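Phenol hydroxylase component phL (Pseudomonas stutzeri, PDB 3U52) probably serves as the beta subunit of a bacterial multicomponent phenol hydroxylase, alongside the diiron-bearing subunit that hydroxylates phenol. Local coordinates at residues Arg77-Tyr81 with Gly82-Gly86; Lys104-Leu107 with Leu108-Leu111. All coordinates share one frame; numbering follows the deposited sequence.

Interaction 1 (Arg77-Tyr81 with Gly82-Gly86); sequences RQFYY and GAYVG
Tyr81 and Val85, one helical turn apart, meet in a CH-pi contact: CG1 of Val85 sits over one face of the Tyr81 ring, 4.0 Å from its centroid and closest to CZ. The ring is carried there with CG opposite the backbone N (chi1 179°). Two further CH-pi contacts involve the neighbouring aromatics. The CB of Ala83 lies over the face of Tyr80, 4.3 Å from the ring centroid, and the CA of Tyr84 lies over Phe79, 4.1 Å from the centroid of that ring. Arg77 CB covers the opposite face of Phe79, sandwiching the ring, while Phe79 CD1 meets the edge of the Tyr84 ring. With its CG between the backbone N and the carbonyl carbon (chi1 56°), Tyr80 folds in toward the first turn, where its CD1 stands 3.6 Å from Gly82 N. Backbone bonds fix this frame: Tyr80 O takes Tyr84 N at 3.0 Å and, weakly, Ala83 N, and Tyr81 O takes Val85 N at 3.0 Å. Farther out, Tyr84 OH bonds to Asp159, and Arg77 is held by salt bridges to Asp75 and Glu259. Tyr81 OH reaches an aromatic side chain on the chain of another protein; an alanine in place of Tyr81 would probably cost that partner this hydrogen bond and strip Val85 CG1 of the ring it packs on. The whole is a helix N-terminus, Tyr80 at the N-cap, in an all-helical hydroxylase subunit, with the first turn facing a protein partner.

Interaction 2 (Lys104-Leu107 with Leu108-Leu111); sequences KRNL and LTRL
Leu107 and Arg110 run side by side and point the same way, just beyond a Schellman motif in which Asn106, with positive phi, leaves the helical conformation; a type I beta turn from Leu108 to Leu111 follows at once. CD2 of Leu107 lies over one face of the Arg110 guanidinium, offset toward its rim and 3.6 Å from NH1. The extended arginine chain, from CG to NE, carries the flat group to that methyl, although chi1 at 94° lies away from a staggered value. The guanidinium also has weak, long ion pairs with Asp245 and with Glu239 of the second subunit. Asn106 and Thr109 pass each other at a slant, with Thr109 OG1 set 3.2 Å from Asn106 CB and the amide carbon a little farther off. Leu108 turns its side chain to the interior, where it packs against helices 147-175 and 246-249, and its carbonyl oxygen bonds to Gln116. Arg105 is directed elsewhere, its NH2 forming a salt bridge with Asp235 of the second subunit. At the end of the turn, Leu111 CG rests 3.7 Å from Leu107 O. One backbone bond spans the two segments: Arg110 N donates to Asn106 O at 3.0 Å, the bond bent to 150° at the hydrogen and the donor tilted 34° from the carbonyl plane, while Arg110 CB crowds in at 3.1 Å from that same Asn106 O.

In the fold
From the N terminus, the chain passes helices 18-24 and 31-36 before interaction 1, where a loop gives way to helix 81-105. Interaction 2 lies at the far end of this helix, where the chain turns toward helix 113-122. The two contacts are in series, neither nested nor crossing, and each is local, closing a single turn rather than a long loop. The centres of interactions 1 and 2 are about 35 Å apart and the nearest atoms of interactions 1 and 2 about 23 Å apart, with most of helix 81-105 between them. The start is set against helices 31-36, 147-175 and 251-274 and another protein's chain; the exit meets helices 113-122, 147-175 and 246-249 and the second subunit.

Interaction 1 (Arg77-Tyr81 with Gly82-Gly86)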
ATOM      1  N   ARG D  77       3.161 -17.079  17.168  1.00 23.68           N
ATOM      2  CA  ARG D  77       2.355 -16.389  16.156  1.00 22.45           C
ATOM      3  C   ARG D  77       3.141 -15.237  15.462  1.00 22.56           C
ATOM      4  O   ARG D  77       2.730 -14.741  14.420  1.00 22.71           O
ATOM      5  CB  ARG D  77       1.075 -15.826  16.808  1.00 21.08           C
ATOM      6  CG  ARG D  77       0.189 -16.833  17.552  1.00 17.11           C
ATOM      7  CD  ARG D  77      -0.746 -16.063  18.512  1.00 18.91           C
ATOM      8  NE  ARG D  77      -0.022 -15.109  19.366  1.00 20.81           N
ATOM      9  CZ  ARG D  77      -0.594 -14.155  20.110  1.00 20.44           C
ATOM     10  NH1 ARG D  77      -1.897 -14.078  20.191  1.00 21.72           N
ATOM     11  NH2 ARG D  77       0.152 -13.304  20.812  1.00 22.94           N
ATOM     12  N   GLN D  78       4.255 -14.807  16.064  1.00 23.61           N
ATOM     13  CA  GLN D  78       5.063 -13.670  15.546  1.00 23.28           C
ATOM     14  C   GLN D  78       4.271 -12.354  15.381  1.00 22.18           C
ATOM     15  O   GLN D  78       4.428 -11.616  14.404  1.00 21.93           O
ATOM     16  CB  GLN D  78       5.748 -14.083  14.252  1.00 25.02           C
ATOM     17  CG  GLN D  78       6.437 -15.431  14.406  1.00 27.05           C
ATOM     18  CD  GLN D  78       7.833 -15.325  14.883  1.00 35.02           C
ATOM     19  OE1 GLN D  78       8.136 -15.640  16.068  1.00 40.67           O
ATOM     20  NE2 GLN D  78       8.728 -14.899  13.991  1.00 31.89           N
ATOM     21  N   PHE D  79       3.412 -12.066  16.350  1.00 20.43           N
ATOM     22  CA  PHE D  79       2.607 -10.879  16.316  1.00 20.06           C
ATOM     23  C   PHE D  79       3.441  -9.650  16.734  1.00 20.36           C
ATOM     24  O   PHE D  79       3.786  -9.484  17.886  1.00 20.26           O
ATOM     25  CB  PHE D  79       1.401 -11.019  17.256  1.00 19.91           C
ATOM     26  CG  PHE D  79       0.229 -11.776  16.692  1.00 20.81           C
ATOM     27  CD1 PHE D  79      -0.933 -11.912  17.462  1.00 21.11           C
ATOM     28  CD2 PHE D  79       0.245 -12.354  15.429  1.00 20.69           C
ATOM     29  CE1 PHE D  79      -2.049 -12.625  16.960  1.00 24.40           C
ATOM     30  CE2 PHE D  79      -0.865 -13.075  14.934  1.00 20.32           C
ATOM     31  CZ  PHE D  79      -2.016 -13.189  15.674  1.00 21.53           C
ATOM     32  N   TYR D  80       3.738  -8.788  15.774  1.00 20.03           N
ATOM     33  CA  TYR D  80       4.030  -7.383  16.058  1.00 20.08           C
ATOM     34  C   TYR D  80       2.708  -6.709  15.811  1.00 19.52           C
ATOM     35  O   TYR D  80       1.735  -7.396  15.410  1.00 20.21           O
ATOM     36  CB  TYR D  80       5.183  -6.849  15.200  1.00 20.72           C
ATOM     37  CG  TYR D  80       4.949  -7.020  13.721  1.00 20.52           C
ATOM     38  CD1 TYR D  80       4.497  -5.965  12.958  1.00 22.24           C
ATOM     39  CD2 TYR D  80       5.172  -8.227  13.100  1.00 18.12           C
ATOM     40  CE1 TYR D  80       4.237  -6.108  11.609  1.00 24.13           C
ATOM     41  CE2 TYR D  80       4.936  -8.374  11.751  1.00 21.31           C
ATOM     42  CZ  TYR D  80       4.455  -7.303  11.014  1.00 26.48           C
ATOM     43  OH  TYR D  80       4.197  -7.422   9.657  1.00 29.05           O
ATOM     44  N   TYR D  81       2.629  -5.389  16.016  1.00 18.35           N
ATOM     45  CA  TYR D  81       1.342  -4.700  15.992  1.00 18.93           C
ATOM     46  C   TYR D  81       0.547  -4.947  14.697  1.00 18.80           C
ATOM     47  O   TYR D  81      -0.632  -5.256  14.748  1.00 17.10           O
ATOM     48  CB  TYR D  81       1.507  -3.194  16.198  1.00 18.15           C
ATOM     49  CG  TYR D  81       0.219  -2.445  16.170  1.00 18.10           C
ATOM     50  CD1 TYR D  81      -0.498  -2.202  17.347  1.00 17.30           C
ATOM     51  CD2 TYR D  81      -0.297  -1.949  14.972  1.00 18.87           C
ATOM     52  CE1 TYR D  81      -1.670  -1.482  17.333  1.00 16.42           C
ATOM     53  CE2 TYR D  81      -1.496  -1.202  14.958  1.00 20.44           C
ATOM     54  CZ  TYR D  81      -2.159  -0.989  16.143  1.00 19.56           C
ATOM     55  OH  TYR D  81      -3.298  -0.254  16.144  1.00 21.25           O
ATOM     56  N   GLY D  82       1.189  -4.772  13.536  1.00 19.91           N
ATOM     57  CA  GLY D  82       0.447  -4.904  12.287  1.00 18.86           C
ATOM     58  C   GLY D  82      -0.066  -6.323  12.054  1.00 19.44           C
ATOM     59  O   GLY D  82      -1.147  -6.474  11.495  1.00 20.49           O
ATOM     60  N   ALA D  83       0.653  -7.350  12.497  1.00 19.88           N
ATOM     61  CA  ALA D  83       0.195  -8.763  12.310  1.00 19.04           C
ATOM     62  C   ALA D  83      -0.981  -9.052  13.234  1.00 19.05           C
ATOM     63  O   ALA D  83      -1.973  -9.713  12.879  1.00 17.07           O
ATOM     64  CB  ALA D  83       1.303  -9.717  12.563  1.00 20.29           C
ATOM     65  N   TYR D  84      -0.902  -8.471  14.414  1.00 18.43           N
ATOM     66  CA  TYR D  84      -1.992  -8.585  15.373  1.00 18.52           C
ATOM     67  C   TYR D  84      -3.279  -7.944  14.866  1.00 18.95           C
ATOM     68  O   TYR D  84      -4.345  -8.599  14.859  1.00 18.14           O
ATOM     69  CB  TYR D  84      -1.531  -8.083  16.786  1.00 18.86           C
ATOM     70  CG  TYR D  84      -2.700  -7.786  17.718  1.00 18.46           C
ATOM     71  CD1 TYR D  84      -3.371  -8.810  18.347  1.00 17.47           C
ATOM     72  CD2 TYR D  84      -3.133  -6.481  17.924  1.00 18.68           C
ATOM     73  CE1 TYR D  84      -4.462  -8.551  19.208  1.00 19.14           C
ATOM     74  CE2 TYR D  84      -4.240  -6.200  18.772  1.00 18.85           C
ATOM     75  CZ  TYR D  84      -4.878  -7.259  19.411  1.00 16.95           C
ATOM     76  OH  TYR D  84      -5.976  -7.034  20.250  1.00 20.69           O
ATOM     77  N   VAL D  85      -3.238  -6.681  14.459  1.00 18.36           N
ATOM     78  CA  VAL D  85      -4.497  -6.040  14.071  1.00 18.80           C
ATOM     79  C   VAL D  85      -5.018  -6.659  12.750  1.00 20.23           C
ATOM     80  O   VAL D  85      -6.224  -6.738  12.546  1.00 20.77           O
ATOM     81  CB  VAL D  85      -4.453  -4.474  13.953  1.00 19.91           C
ATOM     82  CG1 VAL D  85      -4.351  -3.764  15.322  1.00 17.59           C
ATOM     83  CG2 VAL D  85      -3.362  -3.982  12.945  1.00 17.56           C
ATOM     84  N   GLY D  86      -4.108  -7.080  11.874  1.00 19.25           N
ATOM     85  CA  GLY D  86      -4.498  -7.705  10.610  1.00 21.14           C
ATOM     86  C   GLY D  86      -5.271  -8.974  10.901  1.00 22.65           C
ATOM     87  O   GLY D  86      -6.333  -9.208  10.328  1.00 22.36           O
TER

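Interaction 2 (Lys104-Leu107 with Leu108-Leu111)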
ATOM      1  N   LYS D 104     -30.962  -9.152  12.755  1.00 33.05           N
ATOM      2  CA  LYS D 104     -31.963  -9.045  11.668  1.00 33.60           C
ATOM      3  C   LYS D 104     -33.020 -10.155  11.691  1.00 33.53           C
ATOM      4  O   LYS D 104     -34.150  -9.921  11.273  1.00 34.13           O
ATOM      5  CB  LYS D 104     -31.308  -9.000  10.265  1.00 33.33           C
ATOM      6  CG  LYS D 104     -30.588  -7.702   9.974  1.00 37.96           C
ATOM      7  CD  LYS D 104     -29.918  -7.657   8.578  1.00 44.21           C
ATOM      8  CE  LYS D 104     -28.942  -6.442   8.476  1.00 49.29           C
ATOM      9  NZ  LYS D 104     -29.072  -5.680   7.168  1.00 50.08           N
ATOM     10  N   ARG D 105     -32.648 -11.344  12.159  1.00 32.34           N
ATOM     11  CA  ARG D 105     -33.537 -12.496  12.183  1.00 32.80           C
ATOM     12  C   ARG D 105     -34.202 -12.775  13.543  1.00 32.75           C
ATOM     13  O   ARG D 105     -34.949 -13.756  13.688  1.00 32.63           O
ATOM     14  CB  ARG D 105     -32.769 -13.722  11.720  1.00 33.16           C
ATOM     15  CG  ARG D 105     -32.515 -13.653  10.254  1.00 34.53           C
ATOM     16  CD  ARG D 105     -31.737 -14.814   9.760  1.00 36.75           C
ATOM     17  NE  ARG D 105     -31.834 -14.762   8.320  1.00 40.81           N
ATOM     18  CZ  ARG D 105     -32.480 -15.641   7.564  1.00 38.50           C
ATOM     19  NH1 ARG D 105     -33.066 -16.721   8.072  1.00 39.66           N
ATOM     20  NH2 ARG D 105     -32.493 -15.433   6.278  1.00 42.38           N
ATOM     21  N   ASN D 106     -33.919 -11.922  14.528  1.00 31.60           N
ATOM     22  CA  ASN D 106     -34.483 -12.038  15.855  1.00 31.95           C
ATOM     23  C   ASN D 106     -34.245 -13.382  16.479  1.00 31.11           C
ATOM     24  O   ASN D 106     -35.113 -13.927  17.157  1.00 31.26           O
ATOM     25  CB  ASN D 106     -35.978 -11.726  15.836  1.00 32.48           C
ATOM     26  CG  ASN D 106     -36.258 -10.372  15.268  1.00 32.86           C
ATOM     27  OD1 ASN D 106     -35.716  -9.356  15.710  1.00 37.71           O
ATOM     28  ND2 ASN D 106     -37.117 -10.339  14.287  1.00 35.92           N
ATOM     29  N   LEU D 107     -33.044 -13.902  16.277  1.00 30.34           N
ATOM     30  CA  LEU D 107     -32.706 -15.214  16.788  1.00 30.60           C
ATOM     31  C   LEU D 107     -32.673 -15.259  18.328  1.00 31.04           C
ATOM     32  O   LEU D 107     -32.971 -16.291  18.916  1.00 31.51           O
ATOM     33  CB  LEU D 107     -31.398 -15.714  16.154  1.00 30.32           C
ATOM     34  CG  LEU D 107     -31.460 -15.839  14.614  1.00 29.56           C
ATOM     35  CD1 LEU D 107     -30.191 -16.476  14.045  1.00 30.29           C
ATOM     36  CD2 LEU D 107     -32.679 -16.680  14.195  1.00 30.30           C
ATOM     37  N   LEU D 108     -32.339 -14.135  18.962  1.00 31.74           N
ATOM     38  CA  LEU D 108     -32.280 -14.045  20.425  1.00 32.98           C
ATOM     39  C   LEU D 108     -33.557 -13.511  21.034  1.00 33.25           C
ATOM     40  O   LEU D 108     -33.974 -13.996  22.081  1.00 33.79           O
ATOM     41  CB  LEU D 108     -31.120 -13.173  20.885  1.00 33.03           C
ATOM     42  CG  LEU D 108     -29.710 -13.703  20.613  1.00 34.73           C
ATOM     43  CD1 LEU D 108     -28.716 -12.947  21.502  1.00 34.52           C
ATOM     44  CD2 LEU D 108     -29.591 -15.203  20.837  1.00 36.38           C
ATOM     45  N   THR D 109     -34.172 -12.526  20.388  1.00 34.14           N
ATOM     46  CA  THR D 109     -35.399 -11.929  20.910  1.00 35.00           C
ATOM     47  C   THR D 109     -36.610 -12.867  20.753  1.00 35.75           C
ATOM     48  O   THR D 109     -37.556 -12.778  21.530  1.00 36.40           O
ATOM     49  CB  THR D 109     -35.715 -10.563  20.286  1.00 34.79           C
ATOM     50  OG1 THR D 109     -35.758 -10.716  18.867  1.00 36.57           O
ATOM     51  CG2 THR D 109     -34.669  -9.534  20.634  1.00 34.92           C
ATOM     52  N   ARG D 110     -36.572 -13.781  19.786  1.00 35.78           N
ATOM     53  CA  ARG D 110     -37.632 -14.794  19.661  1.00 36.26           C
ATOM     54  C   ARG D 110     -37.576 -15.937  20.695  1.00 36.24           C
ATOM     55  O   ARG D 110     -38.504 -16.769  20.750  1.00 35.79           O
ATOM     56  CB  ARG D 110     -37.663 -15.396  18.262  1.00 35.88           C
ATOM     57  CG  ARG D 110     -36.856 -16.667  18.140  1.00 37.89           C
ATOM     58  CD  ARG D 110     -36.892 -17.089  16.688  1.00 42.97           C
ATOM     59  NE  ARG D 110     -36.130 -18.302  16.410  1.00 47.06           N
ATOM     60  CZ  ARG D 110     -35.778 -18.673  15.180  1.00 47.90           C
ATOM     61  NH1 ARG D 110     -36.108 -17.914  14.133  1.00 49.42           N
ATOM     62  NH2 ARG D 110     -35.086 -19.782  15.000  1.00 47.88           N
ATOM     63  N   LEU D 111     -36.495 -16.011  21.475  1.00 35.46           N
ATOM     64  CA  LEU D 111     -36.393 -17.018  22.542  1.00 34.98           C
ATOM     65  C   LEU D 111     -37.395 -16.676  23.664  1.00 35.02           C
ATOM     66  O   LEU D 111     -37.790 -15.518  23.839  1.00 34.30           O
ATOM     67  CB  LEU D 111     -34.946 -17.107  23.091  1.00 34.91           C
ATOM     68  CG  LEU D 111     -33.739 -17.595  22.284  1.00 34.56           C
ATOM     69  CD1 LEU D 111     -32.407 -17.304  23.046  1.00 34.47           C
ATOM     70  CD2 LEU D 111     -33.813 -19.079  21.949  1.00 34.97           C
TER